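PDB 1ON9: methylmalonyl-CoA carboxyltransferase 12S subunit from Propionibacterium freudenreichii, which transfers the carboxyl group of methylmalonyl-CoA to the biotin of the 1.3S subunit, giving propanoyl-CoA, as the hexameric core of transcarboxylase. Local coordinates for the interface of chains A and B. Residues are numbered along the deposited sequence; one frame, centred on the assembly and turned at random. Chains: chain A/B, Methylmalonyl-CoA carboxyltransferase 12S subunit.

The interface of chains A and B. Residues chain A 412-413, 415, 436-438; chain B 148, 151.
The phenol ring of A:Tyr415 meets B:Leu151 along its CD1–CE1 side, where the leucine methyl CD2 comes in tilted, above the ring plane but off the rim, 3.4 Å from CD1 of A:Tyr415. The same face carries a methyl from its own chain, CG2 of A:Ile436, 3.4 Å above the plane and displaced toward the rim. The ring thus illustrates how one aromatic face can be shared between subunits, A:Ile436 lying over it and the neighbour's leucine methyl reaching the CD1–CE1 rim from that same side.

B:Leu151 works as a fork. With CG anti to the backbone N (chi1 -179°), the branch reaches away from its helix into a groove of chain A. CD2 fills the gap between the ring and strand 435-437, lying 3.6 Å from the carbonyl O of A:Ala437, while CD1 rests 3.4 Å from CA of A:Gly412. Lower on the stem, CB of B:Leu151 passes CG2 of A:Val438 at 4.0 Å, the two side chains running in opposite directions. An alanine in place of B:Leu151 would probably leave a gap between A:Gly412 and the tyrosine ring, depriving both of their apolar partner.

One helical turn away, B:Ile148 adds its CG2 methyl, 3.8 Å from CA of A:Ala437, and crosses A:Ile436 nearly at a right angle.

The patch joins the start of helix 147-164, in the N-terminal carboxyltransferase half of B, to strand 435-437 and the short helix 412-417 in the C-terminal half of A. Two-fold symmetry repeats it with the chains exchanged, so this pairing of opposite halves contributes twice to the dimer within the homohexameric core.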
ATOM      1  N   GLY A 412      11.186  -6.908 -39.993  1.00 17.75           N
ATOM      2  CA  GLY A 412      10.293  -7.800 -39.277  1.00 16.48           C
ATOM      3  C   GLY A 412      10.440  -7.885 -37.778  1.00 15.23           C
ATOM      4  O   GLY A 412      10.718  -6.897 -37.108  1.00 18.61           O
ATOM      5  N   GLY A 413      10.239  -9.085 -37.253  1.00 13.37           N
ATOM      6  CA  GLY A 413      10.335  -9.285 -35.823  1.00 14.27           C
ATOM      7  C   GLY A 413      11.653  -8.868 -35.197  1.00 18.73           C
ATOM      8  O   GLY A 413      11.685  -8.568 -34.005  1.00 15.84           O
ATOM      9  N   TYR A 415      13.242  -6.176 -35.753  1.00 16.02           N
ATOM     10  CA  TYR A 415      13.130  -4.743 -35.469  1.00 19.52           C
ATOM     11  C   TYR A 415      12.287  -4.575 -34.202  1.00 16.64           C
ATOM     12  O   TYR A 415      12.552  -3.701 -33.378  1.00 16.02           O
ATOM     13  CB  TYR A 415      12.484  -4.013 -36.656  1.00 18.48           C
ATOM     14  CG  TYR A 415      11.620  -2.789 -36.343  1.00 17.82           C
ATOM     15  CD1 TYR A 415      10.237  -2.834 -36.532  1.00 20.93           C
ATOM     16  CD2 TYR A 415      12.183  -1.574 -35.949  1.00 19.49           C
ATOM     17  CE1 TYR A 415       9.436  -1.700 -36.350  1.00 24.63           C
ATOM     18  CE2 TYR A 415      11.385  -0.420 -35.766  1.00 18.57           C
ATOM     19  CZ  TYR A 415      10.016  -0.492 -35.973  1.00 26.20           C
ATOM     20  OH  TYR A 415       9.209   0.631 -35.844  1.00 28.19           O
ATOM     21  N   ILE A 436      12.857   0.513 -41.951  1.00 15.23           N
ATOM     22  CA  ILE A 436      11.963  -0.298 -41.130  1.00 14.66           C
ATOM     23  C   ILE A 436      11.018  -0.929 -42.136  1.00 15.61           C
ATOM     24  O   ILE A 436      10.434  -0.229 -42.962  1.00 14.68           O
ATOM     25  CB  ILE A 436      11.151   0.579 -40.153  1.00 15.30           C
ATOM     26  CG1 ILE A 436      12.097   1.240 -39.141  1.00 10.38           C
ATOM     27  CG2 ILE A 436      10.114  -0.269 -39.431  1.00 14.30           C
ATOM     28  CD1 ILE A 436      11.488   2.446 -38.467  1.00 12.99           C
ATOM     29  N   ALA A 437      10.843  -2.242 -42.061  1.00 15.79           N
ATOM     30  CA  ALA A 437      10.004  -2.907 -43.048  1.00 17.95           C
ATOM     31  C   ALA A 437       9.551  -4.277 -42.609  1.00 19.71           C
ATOM     32  O   ALA A 437      10.248  -4.960 -41.859  1.00 20.63           O
ATOM     33  CB  ALA A 437      10.780  -3.035 -44.353  1.00 14.28           C
ATOM     34  N   VAL A 438       8.384  -4.683 -43.096  1.00 20.62           N
ATOM     35  CA  VAL A 438       7.857  -5.996 -42.777  1.00 21.69           C
ATOM     36  C   VAL A 438       8.492  -6.990 -43.755  1.00 24.32           C
ATOM     37  O   VAL A 438       8.479  -8.198 -43.526  1.00 24.09           O
ATOM     38  CB  VAL A 438       6.316  -6.023 -42.894  1.00 17.86           C
ATOM     39  CG1 VAL A 438       5.894  -6.130 -44.352  1.00 21.13           C
ATOM     40  CG2 VAL A 438       5.764  -7.158 -42.054  1.00 17.20           C
TER
ATOM     41  N   ILE B 148       4.587  -1.855 -43.021  1.00 18.50           N
ATOM     42  CA  ILE B 148       4.897  -1.652 -41.618  1.00 18.03           C
ATOM     43  C   ILE B 148       3.681  -1.609 -40.701  1.00 18.63           C
ATOM     44  O   ILE B 148       3.830  -1.671 -39.482  1.00 15.52           O
ATOM     45  CB  ILE B 148       5.781  -0.386 -41.415  1.00 20.95           C
ATOM     46  CG1 ILE B 148       5.057   0.871 -41.904  1.00 20.59           C
ATOM     47  CG2 ILE B 148       7.106  -0.553 -42.181  1.00 19.33           C
ATOM     48  CD1 ILE B 148       5.880   2.152 -41.696  1.00 20.84           C
ATOM     49  N   LEU B 151       3.511  -5.017 -39.514  1.00 17.22           N
ATOM     50  CA  LEU B 151       4.649  -5.157 -38.612  1.00 15.73           C
ATOM     51  C   LEU B 151       4.340  -4.587 -37.233  1.00 16.07           C
ATOM     52  O   LEU B 151       4.582  -5.227 -36.217  1.00 14.78           O
ATOM     53  CB  LEU B 151       5.854  -4.422 -39.204  1.00 18.29           C
ATOM     54  CG  LEU B 151       7.167  -4.468 -38.433  1.00 21.01           C
ATOM     55  CD1 LEU B 151       7.622  -5.899 -38.275  1.00 20.89           C
ATOM     56  CD2 LEU B 151       8.209  -3.659 -39.191  1.00 25.17           C
TER